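PDB 6KMO: Alpha/beta hydrolase, which probably hydrolyses carboxylic ester bonds, acting as a bacterial esterase or lipase built on the alpha/beta-hydrolase fold. Local coordinates for residues Gln57-Ile60 against Gly61-Gly65; Gly113-Pro116 against Thr117-Leu121; Val189-Gln192 against Ala193-Phe196; Val278-Asp281 against Glu282-Phe286; Asn303-Ile306 against His307-Leu311. The protein carries 2 engineered substitutions. All coordinates share one frame; numbering follows the deposited sequence. Where two conformers were deposited one is given.

Contact 1: Gln57-Ile60 against Gly61-Gly65; sequences QVLI and GAQQG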
loop_
_atom_site.group_PDB
_atom_site.type_symbol
_atom_site.label_atom_id
_atom_site.label_comp_id
_atom_site.label_asym_id
_atom_site.label_seq_id
_atom_site.Cartn_x
_atom_site.Cartn_y
_atom_site.Cartn_z
ATOM N N GLN A 57 -0.541 19.259 -24.871
ATOM C CA GLN A 57 0.746 18.880 -25.450
ATOM C C GLN A 57 1.813 18.676 -24.389
ATOM O O GLN A 57 2.734 17.866 -24.592
ATOM C CB GLN A 57 1.177 19.926 -26.479
ATOM C CG GLN A 57 0.285 19.921 -27.714
ATOM C CD GLN A 57 0.548 21.078 -28.651
ATOM O OE1 GLN A 57 0.685 22.225 -28.220
ATOM N NE2 GLN A 57 0.610 20.780 -29.943
ATOM N N VAL A 58 1.709 19.365 -23.246
ATOM C CA VAL A 58 2.655 19.151 -22.154
ATOM C C VAL A 58 2.593 17.706 -21.678
ATOM O O VAL A 58 3.615 17.030 -21.542
ATOM C CB VAL A 58 2.396 20.135 -21.000
ATOM C CG1 VAL A 58 3.291 19.814 -19.813
ATOM C CG2 VAL A 58 2.621 21.569 -21.468
ATOM N N LEU A 59 1.387 17.209 -21.408
ATOM C CA LEU A 59 1.278 15.834 -20.927
ATOM C C LEU A 59 1.606 14.844 -22.035
ATOM O O LEU A 59 2.271 13.831 -21.787
ATOM C CB LEU A 59 -0.114 15.581 -20.347
ATOM C CG LEU A 59 -0.320 14.190 -19.773
ATOM C CD1 LEU A 59 0.599 13.909 -18.595
ATOM C CD2 LEU A 59 -1.784 14.004 -19.381
ATOM N N ILE A 60 1.169 15.123 -23.261
ATOM C CA ILE A 60 1.509 14.243 -24.374
ATOM C C ILE A 60 3.022 14.063 -24.463
ATOM O O ILE A 60 3.524 12.940 -24.555
ATOM C CB ILE A 60 0.903 14.770 -25.682
ATOM C CG1 ILE A 60 -0.631 14.671 -25.633
ATOM C CG2 ILE A 60 1.482 14.015 -26.888
ATOM C CD1 ILE A 60 -1.343 15.426 -26.753
ATOM N N GLY A 61 3.769 15.162 -24.424
ATOM C CA GLY A 61 5.220 15.069 -24.559
ATOM C C GLY A 61 5.905 14.419 -23.371
ATOM O O GLY A 61 6.887 13.693 -23.531
ATOM N N ALA A 62 5.406 14.677 -22.161
ATOM C CA ALA A 62 5.979 14.040 -20.990
ATOM C C ALA A 62 5.879 12.529 -21.088
ATOM O O ALA A 62 6.765 11.814 -20.598
ATOM C CB ALA A 62 5.253 14.517 -19.736
ATOM N N GLN A 63 4.823 12.025 -21.719
ATOM C CA GLN A 63 4.533 10.602 -21.748
ATOM C C GLN A 63 5.056 9.916 -23.000
ATOM O O GLN A 63 5.208 8.687 -23.009
ATOM C CB GLN A 63 3.010 10.390 -21.661
ATOM C CG GLN A 63 2.389 10.894 -20.369
ATOM C CD GLN A 63 2.946 10.198 -19.171
ATOM O OE1 GLN A 63 4.021 10.521 -18.674
ATOM N NE2 GLN A 63 2.230 9.188 -18.714
ATOM N N GLN A 64 5.361 10.678 -24.043
ATOM C CA GLN A 64 5.729 10.101 -25.323
ATOM C C GLN A 64 7.051 9.350 -25.234
ATOM O O GLN A 64 7.958 9.713 -24.489
ATOM C CB GLN A 64 5.837 11.231 -26.350
ATOM C CG GLN A 64 6.084 10.774 -27.790
ATOM C CD GLN A 64 7.546 10.524 -28.103
ATOM O OE1 GLN A 64 8.460 11.044 -27.447
ATOM N NE2 GLN A 64 7.769 9.686 -29.116
ATOM N N GLY A 65 7.131 8.276 -26.005
ATOM C CA GLY A 65 8.403 7.596 -26.196
ATOM C C GLY A 65 8.780 6.635 -25.105
ATOM O O GLY A 65 9.940 6.223 -25.023
#
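L59 and Q63 meet one helical turn apart, the side chains crossing at a slant, with CD1 of L59 3.9 Å from CG of Q63. Q63 leans back along the helix: chi1 of -63° sets its CG beside its own backbone N, only 3.3 Å from the carbonyl O of L59, and the chain bends again at chi2 on its way to the amide. Next to it on the helix, A62 rests its CB 3.5 Å from O of V58.

Beneath these contacts run ordinary i to i+4 bonds, G61 N to Q57 O at 2.9 Å, A62 N to V58 O at 3.0 Å and Q63 N to L59 O at 3.1 Å. They belong to the last turn of helix 52-63, and the ladder frays where the helix stops. There O of I60 takes two weak bonds, from Q63 N at 3.3 Å and Q64 N at 3.0 Å, before Q64 departs from helical angles.

The buried amide of Q63 is used at both ends. Its OE1 accepts from N313 N, while NE2 donates to the carbonyls of T117 and L311, so the rotation of the amide is fixed, and helix 115-129 and the loop 311-313 are both tied to this one residue. L59 packs against L112 and T117, the latter on helix 115-129, and V58 turns to M47 and M50.

Contact 2: Gly113-Pro116 against Thr117-Leu121; sequences GDFP and THERL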
loop_
_atom_site.group_PDB
_atom_site.type_symbol
_atom_site.label_atom_id
_atom_site.label_comp_id
_atom_site.label_asym_id
_atom_site.label_seq_id
_atom_site.Cartn_x
_atom_site.Cartn_y
_atom_site.Cartn_z
ATOM N N GLY A 113 -5.181 14.507 -21.125
ATOM C CA GLY A 113 -5.209 13.067 -21.074
ATOM C C GLY A 113 -5.980 12.437 -22.217
ATOM O O GLY A 113 -6.768 13.072 -22.912
ATOM N N ASP A 114 -5.732 11.140 -22.384
ATOM C CA ASP A 114 -6.202 10.321 -23.495
ATOM C C ASP A 114 -5.634 8.921 -23.275
ATOM O O ASP A 114 -5.039 8.634 -22.228
ATOM C CB ASP A 114 -5.786 10.916 -24.837
ATOM C CG ASP A 114 -4.296 11.023 -25.013
ATOM O OD1 ASP A 114 -3.537 10.401 -24.248
ATOM O OD2 ASP A 114 -3.858 11.710 -25.980
ATOM N N PHE A 115 -5.832 8.036 -24.243
ATOM C CA PHE A 115 -5.286 6.690 -24.106
ATOM C C PHE A 115 -3.765 6.664 -24.206
ATOM O O PHE A 115 -3.119 6.101 -23.304
ATOM C CB PHE A 115 -5.968 5.700 -25.057
ATOM C CG PHE A 115 -5.350 4.320 -25.001
ATOM C CD1 PHE A 115 -5.641 3.447 -23.960
ATOM C CD2 PHE A 115 -4.441 3.913 -25.968
ATOM C CE1 PHE A 115 -5.053 2.202 -23.891
ATOM C CE2 PHE A 115 -3.846 2.660 -25.897
ATOM C CZ PHE A 115 -4.165 1.802 -24.875
ATOM N N PRO A 116 -3.120 7.220 -25.245
ATOM C CA PRO A 116 -1.652 7.083 -25.316
ATOM C C PRO A 116 -0.936 7.595 -24.076
ATOM O O PRO A 116 0.012 6.951 -23.612
ATOM C CB PRO A 116 -1.281 7.854 -26.599
ATOM C CG PRO A 116 -2.510 7.778 -27.426
ATOM C CD PRO A 116 -3.676 7.849 -26.453
ATOM N N THR A 117 -1.362 8.731 -23.519
ATOM C CA THR A 117 -0.704 9.225 -22.320
ATOM C C THR A 117 -0.812 8.238 -21.158
ATOM O O THR A 117 0.087 8.181 -20.301
ATOM C CB THR A 117 -1.269 10.576 -21.848
ATOM O OG1 THR A 117 -2.683 10.503 -21.661
ATOM C CG2 THR A 117 -0.911 11.718 -22.794
ATOM N N HIS A 118 -1.899 7.484 -21.083
ATOM C CA HIS A 118 -2.147 6.569 -19.973
ATOM C C HIS A 118 -1.818 5.120 -20.288
ATOM O O HIS A 118 -1.981 4.254 -19.414
ATOM C CB HIS A 118 -3.615 6.672 -19.534
ATOM C CG HIS A 118 -3.896 7.912 -18.735
ATOM N ND1 HIS A 118 -3.760 9.179 -19.259
ATOM C CD2 HIS A 118 -4.268 8.076 -17.445
ATOM C CE1 HIS A 118 -4.038 10.068 -18.323
ATOM N NE2 HIS A 118 -4.350 9.421 -17.212
ATOM N N GLU A 119 -1.295 4.830 -21.488
ATOM C CA GLU A 119 -1.157 3.444 -21.922
ATOM C C GLU A 119 -0.209 2.638 -21.040
ATOM O O GLU A 119 -0.492 1.483 -20.708
ATOM C CB GLU A 119 -0.730 3.377 -23.394
ATOM C CG GLU A 119 -0.613 1.946 -23.865
ATOM C CD GLU A 119 -0.472 1.802 -25.355
ATOM O OE1 GLU A 119 -0.205 2.823 -26.030
ATOM O OE2 GLU A 119 -0.660 0.665 -25.845
ATOM N N ARG A 120 0.926 3.213 -20.644
ATOM C CA ARG A 120 1.866 2.441 -19.840
ATOM C C ARG A 120 1.239 2.052 -18.502
ATOM O O ARG A 120 1.334 0.893 -18.065
ATOM C CB ARG A 120 3.158 3.225 -19.651
ATOM C CG ARG A 120 4.316 2.360 -19.165
ATOM C CD ARG A 120 5.004 2.972 -17.967
ATOM N NE ARG A 120 4.263 2.728 -16.728
ATOM C CZ ARG A 120 3.817 3.659 -15.892
ATOM N NH1 ARG A 120 3.926 4.956 -16.133
ATOM N NH2 ARG A 120 3.238 3.254 -14.777
ATOM N N LEU A 121 0.592 3.017 -17.847
ATOM C CA LEU A 121 -0.111 2.755 -16.597
ATOM C C LEU A 121 -1.176 1.687 -16.780
ATOM O O LEU A 121 -1.291 0.768 -15.965
ATOM C CB LEU A 121 -0.738 4.057 -16.090
ATOM C CG LEU A 121 -1.751 3.961 -14.948
ATOM C CD1 LEU A 121 -1.157 3.294 -13.703
ATOM C CD2 LEU A 121 -2.284 5.356 -14.599
HETATM O O HOH W 1 1.969 5.838 -21.764
HETATM O O HOH W 2 1.257 5.150 -25.704
#
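From D114, whose backbone is almost fully stretched (phi 178°), the chain swings into helix 115-129 at F115 and carries the N-H of T117 back to the aspartate's carboxylate. D114 is the N-cap: T117 N donates to its OD1 at 2.8 Å, with a nearly straight N-H line of 165°, meeting the oxygen close to its C-O axis. The hydroxyl joins in, T117 OG1 lying 2.7 Å from the same D114 OD1, although where its proton goes is not settled. H118 feeds this cluster from the other side, its ND1 donating to T117 OG1 at 2.9 Å in the plane of the imidazole, while its NE2 is hydrogen-bonded to ND2 of N179.

One turn along, E119 reaches back beside F115. Its CB lies over one face of the phenyl ring near the rim, and its CD comes to 3.5 Å from CE2 of F115, with carboxylate and ring planes 45° apart. OE2 of E119 forms a salt bridge with R123; OE1 takes a water that also binds P116 O.

The helix is kinked here. E119 N still reaches P116 O at 3.3 Å, from well above the carbonyl plane, but R120 N donates instead to a water, 3.0 Å away, that also contacts P116 O.

This helix crosses over between strands 99-105 and 132-136 in a beta-alpha-beta unit. F115 anchors its start to the sheet, edge-to-face with Y135 and touching V73, K88 and V90.

Contact 3: Val189-Gln192 against Ala193-Phe196; sequences VALQ and AKQF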
loop_
_atom_site.group_PDB
_atom_site.type_symbol
_atom_site.label_atom_id
_atom_site.label_comp_id
_atom_site.label_asym_id
_atom_site.label_seq_id
_atom_site.Cartn_x
_atom_site.Cartn_y
_atom_site.Cartn_z
ATOM N N VAL A 189 -19.359 7.030 -11.361
ATOM C CA VAL A 189 -20.013 5.899 -12.014
ATOM C C VAL A 189 -20.612 4.968 -10.976
ATOM O O VAL A 189 -21.733 4.479 -11.140
ATOM C CB VAL A 189 -19.022 5.182 -12.945
ATOM C CG1 VAL A 189 -19.578 3.831 -13.425
ATOM C CG2 VAL A 189 -18.705 6.061 -14.136
ATOM N N ALA A 190 -19.893 4.717 -9.884
ATOM C CA ALA A 190 -20.434 3.868 -8.829
ATOM C C ALA A 190 -21.710 4.463 -8.231
ATOM O O ALA A 190 -22.668 3.731 -7.942
ATOM C CB ALA A 190 -19.384 3.617 -7.748
ATOM N N LEU A 191 -21.752 5.780 -8.041
ATOM C CA LEU A 191 -22.936 6.416 -7.459
ATOM C C LEU A 191 -24.098 6.428 -8.448
ATOM O O LEU A 191 -25.257 6.258 -8.050
ATOM C CB LEU A 191 -22.595 7.818 -6.975
ATOM C CG LEU A 191 -21.697 7.892 -5.734
ATOM C CD1 LEU A 191 -21.112 9.273 -5.556
ATOM C CD2 LEU A 191 -22.445 7.436 -4.489
ATOM N N GLN A 192 -23.823 6.594 -9.741
ATOM C CA GLN A 192 -24.889 6.436 -10.728
ATOM C C GLN A 192 -25.411 5.004 -10.717
ATOM O O GLN A 192 -26.626 4.777 -10.735
ATOM C CB GLN A 192 -24.369 6.778 -12.122
ATOM C CG GLN A 192 -24.159 8.254 -12.377
ATOM C CD GLN A 192 -23.534 8.489 -13.727
ATOM O OE1 GLN A 192 -24.213 8.451 -14.747
ATOM N NE2 GLN A 192 -22.228 8.690 -13.748
ATOM N N ALA A 193 -24.517 4.021 -10.696
ATOM C CA ALA A 193 -24.948 2.624 -10.684
ATOM C C ALA A 193 -25.816 2.319 -9.469
ATOM O O ALA A 193 -26.795 1.571 -9.573
ATOM C CB ALA A 193 -23.738 1.696 -10.761
ATOM N N LYS A 194 -25.500 2.903 -8.317
ATOM C CA LYS A 194 -26.345 2.696 -7.146
ATOM C C LYS A 194 -27.720 3.309 -7.365
ATOM O O LYS A 194 -28.746 2.670 -7.109
ATOM C CB LYS A 194 -25.679 3.273 -5.900
ATOM C CG LYS A 194 -26.534 3.150 -4.641
ATOM C CD LYS A 194 -25.681 3.113 -3.376
ATOM C CE LYS A 194 -24.861 4.381 -3.206
ATOM N NZ LYS A 194 -25.708 5.604 -3.107
ATOM N N GLN A 195 -27.766 4.539 -7.876
ATOM C CA GLN A 195 -29.052 5.193 -8.082
ATOM C C GLN A 195 -29.898 4.462 -9.116
ATOM O O GLN A 195 -31.130 4.391 -8.980
ATOM C CB GLN A 195 -28.837 6.647 -8.499
ATOM C CG GLN A 195 -30.098 7.487 -8.392
ATOM C CD GLN A 195 -30.599 7.585 -6.962
ATOM O OE1 GLN A 195 -29.808 7.602 -6.015
ATOM N NE2 GLN A 195 -31.904 7.643 -6.799
ATOM N N PHE A 196 -29.267 3.907 -10.147
ATOM C CA PHE A 196 -29.977 3.311 -11.275
ATOM C C PHE A 196 -30.076 1.788 -11.177
ATOM O O PHE A 196 -30.463 1.138 -12.160
ATOM C CB PHE A 196 -29.307 3.724 -12.591
ATOM C CG PHE A 196 -29.178 5.216 -12.779
ATOM C CD1 PHE A 196 -30.156 6.083 -12.336
ATOM C CD2 PHE A 196 -28.063 5.745 -13.411
ATOM C CE1 PHE A 196 -30.029 7.451 -12.521
ATOM C CE2 PHE A 196 -27.933 7.102 -13.607
ATOM C CZ PHE A 196 -28.902 7.961 -13.154
HETATM O O HOH W 3 -26.204 7.151 -5.590
#
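Q192 and F196 both turn CG beside their own backbone N, with chi1 of -74° and -55°, and this lays the two side chains next to each other, pointing the same way. CB of Q192 approaches CE2 of F196 at 3.9 Å, and the amide stands almost perpendicular to the ring (86°). F196 N donates to the carbonyl O of Q192 at 2.8 Å, and the ring slants past that oxygen, with CD2 of F196 3.2 Å from it. The amide turns to helix 148-163, NE2 of Q192 donating to I150 O.

Across the helix, K194 runs alongside L191. In one of its two conformers, NZ of K194 donates to a water at 3.0 Å, which in turn donates to L191 O at 2.8 Å; NZ also hydrogen-bonds to Q262 O. A193 N to V189 O at 2.9 Å is one of the regular bonds underneath.

F196, edge-to-face with Y154 and packed on L8 of the second subunit, closes helix 181-195. In alpha/beta hydrolases this is the helix that follows the nucleophile elbow, here probably G178-G182, and it crosses over from strand 174-179 to strand 203-207.

Contact 4: Val278-Asp281 against Glu282-Phe286; sequences VLRD and EGEAF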
loop_
_atom_site.group_PDB
_atom_site.type_symbol
_atom_site.label_atom_id
_atom_site.label_comp_id
_atom_site.label_asym_id
_atom_site.label_seq_id
_atom_site.Cartn_x
_atom_site.Cartn_y
_atom_site.Cartn_z
ATOM N N VAL A 278 -1.558 17.793 -3.372
ATOM C CA VAL A 278 -2.639 18.642 -2.884
ATOM C C VAL A 278 -3.909 17.836 -2.609
ATOM O O VAL A 278 -4.653 18.159 -1.685
ATOM C CB VAL A 278 -2.937 19.822 -3.833
ATOM C CG1 VAL A 278 -1.756 20.790 -3.880
ATOM C CG2 VAL A 278 -3.313 19.350 -5.230
ATOM N N LEU A 279 -4.175 16.796 -3.399
ATOM C CA LEU A 279 -5.379 15.983 -3.296
ATOM C C LEU A 279 -5.301 14.922 -2.207
ATOM O O LEU A 279 -6.281 14.218 -1.972
ATOM C CB LEU A 279 -5.644 15.287 -4.632
ATOM C CG LEU A 279 -5.773 16.191 -5.855
ATOM C CD1 LEU A 279 -5.950 15.311 -7.073
ATOM C CD2 LEU A 279 -6.887 17.197 -5.697
ATOM N N ARG A 280 -4.164 14.776 -1.529
ATOM C CA ARG A 280 -4.009 13.677 -0.583
ATOM C C ARG A 280 -5.117 13.665 0.462
ATOM O O ARG A 280 -5.761 12.639 0.697
ATOM C CB ARG A 280 -2.661 13.815 0.115
ATOM C CG ARG A 280 -2.361 12.729 1.109
ATOM C CD ARG A 280 -1.203 13.156 1.983
ATOM N NE ARG A 280 -1.588 14.204 2.909
ATOM C CZ ARG A 280 -0.729 14.960 3.589
ATOM N NH1 ARG A 280 0.572 14.841 3.412
ATOM N NH2 ARG A 280 -1.193 15.838 4.462
ATOM N N ASP A 281 -5.350 14.802 1.105
ATOM C CA ASP A 281 -6.243 14.807 2.256
ATOM C C ASP A 281 -7.682 14.497 1.855
ATOM O O ASP A 281 -8.373 13.750 2.561
ATOM C CB ASP A 281 -6.148 16.134 2.992
ATOM C CG ASP A 281 -4.893 16.261 3.821
ATOM O OD1 ASP A 281 -4.118 15.284 3.957
ATOM O OD2 ASP A 281 -4.718 17.370 4.371
ATOM N N GLU A 282 -8.150 15.025 0.715
ATOM C CA GLU A 282 -9.524 14.743 0.307
ATOM C C GLU A 282 -9.696 13.285 -0.096
ATOM O O GLU A 282 -10.792 12.723 0.045
ATOM C CB GLU A 282 -9.961 15.691 -0.808
ATOM C CG GLU A 282 -9.377 15.422 -2.188
ATOM C CD GLU A 282 -9.516 16.616 -3.089
ATOM O OE1 GLU A 282 -8.996 17.684 -2.701
ATOM O OE2 GLU A 282 -10.134 16.494 -4.179
ATOM N N GLY A 283 -8.644 12.653 -0.608
ATOM C CA GLY A 283 -8.731 11.239 -0.924
ATOM C C GLY A 283 -8.821 10.392 0.328
ATOM O O GLY A 283 -9.657 9.489 0.429
ATOM N N GLU A 284 -7.961 10.680 1.316
ATOM C CA GLU A 284 -8.014 9.951 2.586
ATOM C C GLU A 284 -9.320 10.218 3.328
ATOM O O GLU A 284 -9.914 9.292 3.895
ATOM C CB GLU A 284 -6.783 10.297 3.421
ATOM C CG GLU A 284 -5.505 9.873 2.707
ATOM C CD GLU A 284 -4.216 10.086 3.459
ATOM O OE1 GLU A 284 -4.223 10.476 4.652
ATOM O OE2 GLU A 284 -3.157 9.828 2.836
ATOM N N ALA A 285 -9.801 11.459 3.291
ATOM C CA ALA A 285 -11.064 11.766 3.966
ATOM C C ALA A 285 -12.223 11.015 3.333
ATOM O O ALA A 285 -13.129 10.538 4.037
ATOM C CB ALA A 285 -11.319 13.269 3.937
ATOM N N PHE A 286 -12.216 10.882 2.006
ATOM C CA PHE A 286 -13.273 10.129 1.353
ATOM C C PHE A 286 -13.257 8.673 1.804
ATOM O O PHE A 286 -14.303 8.078 2.067
ATOM C CB PHE A 286 -13.154 10.243 -0.168
ATOM C CG PHE A 286 -14.300 9.596 -0.902
ATOM C CD1 PHE A 286 -15.597 10.074 -0.747
ATOM C CD2 PHE A 286 -14.096 8.520 -1.738
ATOM C CE1 PHE A 286 -16.659 9.477 -1.412
ATOM C CE2 PHE A 286 -15.157 7.932 -2.392
ATOM C CZ PHE A 286 -16.441 8.420 -2.218
HETATM O O HOH W 4 -7.112 17.546 -0.646
#
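At the head of helix 280-292, the crossover between strands 269-274 and 297-302, L279 and E282 lie side by side with CD2 of the leucine 3.7 Å from OE1 of E282. The glutamate's chi1 of 74° folds its CG against the carbonyl O of L279, 3.3 Å away. A water then ties the first turn together, donating to V278 O at 2.7 Å and to E282 OE1, and accepting from E282 N. OE2 of E282 receives the backbone N-H groups of T211 and D212.

This turn directly follows D277, probably the acid of an alpha/beta-hydrolase triad, whose OD1 accepts from L279 N.

R280 forms a side-on salt bridge with its neighbour D281. NE donates to OD1 at 2.9 Å and NH2 of R280 to the same D281 OD1 at 3.0 Å. OD1 lies in the guanidinium plane; both nitrogens reach it from one face of the carboxylate. E284 crosses this arginine obliquely, resting OE2 3.5 Å from CG of R280 rather than on its charged end; that oxygen instead pairs with R301 NE and T273 OG1. The other oxygen, OE1, accepts from N24 and N303 of the second subunit, and N24 of that subunit also reaches D281 OD1.

Contact 5: Asn303-Ile306 against His307-Leu311; sequences NGMI and HDYGL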
loop_
_atom_site.group_PDB
_atom_site.type_symbol
_atom_site.label_atom_id
_atom_site.label_comp_id
_atom_site.label_asym_id
_atom_site.label_seq_id
_atom_site.Cartn_x
_atom_site.Cartn_y
_atom_site.Cartn_z
ATOM N N ASN A 303 4.425 7.020 0.592
ATOM C CA ASN A 303 5.259 8.141 0.994
ATOM C C ASN A 303 6.282 8.525 -0.077
ATOM O O ASN A 303 6.703 7.721 -0.911
ATOM C CB ASN A 303 5.956 7.848 2.320
ATOM C CG ASN A 303 5.141 8.244 3.517
ATOM O OD1 ASN A 303 3.976 8.643 3.415
ATOM N ND2 ASN A 303 5.756 8.160 4.688
ATOM N N GLY A 304 6.642 9.808 -0.071
ATOM C CA GLY A 304 7.654 10.320 -0.954
ATOM C C GLY A 304 7.173 10.598 -2.356
ATOM O O GLY A 304 7.981 11.015 -3.198
ATOM N N MET A 305 5.892 10.375 -2.634
ATOM C CA MET A 305 5.353 10.457 -3.984
ATOM C C MET A 305 4.623 11.776 -4.209
ATOM O O MET A 305 4.036 12.364 -3.293
ATOM C CB MET A 305 4.365 9.306 -4.256
ATOM C CG MET A 305 4.965 7.915 -4.317
ATOM S SD MET A 305 6.284 7.685 -5.624
ATOM C CE MET A 305 7.803 7.818 -4.567
ATOM N N ILE A 306 4.645 12.212 -5.461
ATOM C CA ILE A 306 3.816 13.299 -5.928
ATOM C C ILE A 306 2.551 12.761 -6.586
ATOM O O ILE A 306 2.441 11.580 -6.914
ATOM C CB ILE A 306 4.576 14.209 -6.930
ATOM C CG1 ILE A 306 5.135 13.389 -8.088
ATOM C CG2 ILE A 306 5.653 15.003 -6.217
ATOM C CD1 ILE A 306 5.633 14.223 -9.233
ATOM N N HIS A 307 1.596 13.655 -6.809
ATOM C CA HIS A 307 0.434 13.358 -7.630
ATOM C C HIS A 307 0.846 12.675 -8.931
ATOM O O HIS A 307 1.821 13.054 -9.575
ATOM C CB HIS A 307 -0.300 14.666 -7.946
ATOM C CG HIS A 307 -1.578 14.455 -8.679
ATOM N ND1 HIS A 307 -2.690 13.917 -8.082
ATOM C CD2 HIS A 307 -1.891 14.634 -9.986
ATOM C CE1 HIS A 307 -3.654 13.805 -8.991
ATOM N NE2 HIS A 307 -3.192 14.239 -10.148
ATOM N N ASP A 308 0.067 11.673 -9.346
ATOM C CA ASP A 308 0.280 10.999 -10.629
ATOM C C ASP A 308 1.605 10.238 -10.668
ATOM O O ASP A 308 2.129 9.943 -11.745
ATOM C CB ASP A 308 0.157 11.957 -11.824
ATOM C CG ASP A 308 -1.225 11.957 -12.443
ATOM O OD1 ASP A 308 -1.981 10.952 -12.354
ATOM O OD2 ASP A 308 -1.542 12.984 -13.094
ATOM N N TYR A 309 2.099 9.804 -9.507
ATOM C CA TYR A 309 3.332 9.025 -9.477
ATOM C C TYR A 309 3.228 7.813 -10.387
ATOM O O TYR A 309 4.177 7.482 -11.106
ATOM C CB TYR A 309 3.715 8.616 -8.048
ATOM C CG TYR A 309 2.694 7.806 -7.259
ATOM C CD1 TYR A 309 1.768 8.443 -6.462
ATOM C CD2 TYR A 309 2.691 6.423 -7.283
ATOM C CE1 TYR A 309 0.834 7.727 -5.724
ATOM C CE2 TYR A 309 1.749 5.682 -6.547
ATOM C CZ TYR A 309 0.831 6.357 -5.762
ATOM O OH TYR A 309 -0.141 5.695 -5.031
ATOM N N GLY A 310 2.072 7.142 -10.398
ATOM C CA GLY A 310 1.929 5.950 -11.219
ATOM C C GLY A 310 1.610 6.204 -12.675
ATOM O O GLY A 310 1.623 5.261 -13.472
ATOM N N LEU A 311 1.279 7.441 -13.036
ATOM C CA LEU A 311 1.035 7.794 -14.428
ATOM C C LEU A 311 2.305 8.225 -15.145
ATOM O O LEU A 311 2.573 7.767 -16.254
ATOM C CB LEU A 311 0.029 8.954 -14.510
ATOM C CG LEU A 311 -0.149 9.581 -15.894
ATOM C CD1 LEU A 311 -0.790 8.576 -16.838
ATOM C CD2 LEU A 311 -0.972 10.857 -15.837
#
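The side chains of M305 and Y309 cross at about a right angle, the methionine passing over one face of the ring. Its CB starts the contact at the ring's rim, 3.5 Å from CD1 of Y309. CG follows over the face, 4.0 Å from the ring centroid and 21° off the normal, a CH-pi contact. The bend at chi2 then draws SD back over the base of the tyrosine, 3.7 Å from its CB; SD sits obliquely 4.7 Å from the Y309 ring centroid, a Met-aromatic contact. Beyond the sulfur the chain bends again, and its methyl, CE, leads away from the tyrosine.

The ring is offered to the methionine by chi1 of 58°, which puts CG of Y309 between its backbone N and carbonyl carbon. The same setting brings the ring edge to the carbonyl O of I306, 3.2 Å from CD1 and in the ring plane. That oxygen also accepts a weak bond from Y309 N at 3.2 Å, closing a type II beta turn from I306 to Y309 with D308 at its positive-phi position. At the turn, H307 is thrust toward S180 while its ND1 bonds to D277 OD2, which fits an S180-D277-H307 catalytic triad. D308 OD1 accepts from W208 NE1 and N179 ND2, and so braces the histidine loop against the probable nucleophile elbow.

The phenol end of Y309 bonds to Q272 OE1 on strand 269-274. Its ring packs on V321 and A324 of helix 319-335, and M305 is held between A274, T320 and V32, the last on helix 30-41.

Contacts 1, 2 and 5 form one connected patch. The centres of contacts 1 and 2 are about 10 Å apart, and contact 5 locks onto contact 2 where NH2 of R120 lies 2.9 Å from O of G310 and CD2 of H118 lies 3.6 Å from CD1 of L311. Contact 4 reaches contact 5 through CD1 of L279, 3.3 Å from CE1 of H307, so its first turn backs the probable catalytic histidine. H118 also lies near the likely nucleophile elbow. Contact 3 stands apart, its nearest atoms about 6 Å from contact 4 and about 19 Å from contact 1; like contacts 4 and 5, it touches the second subunit.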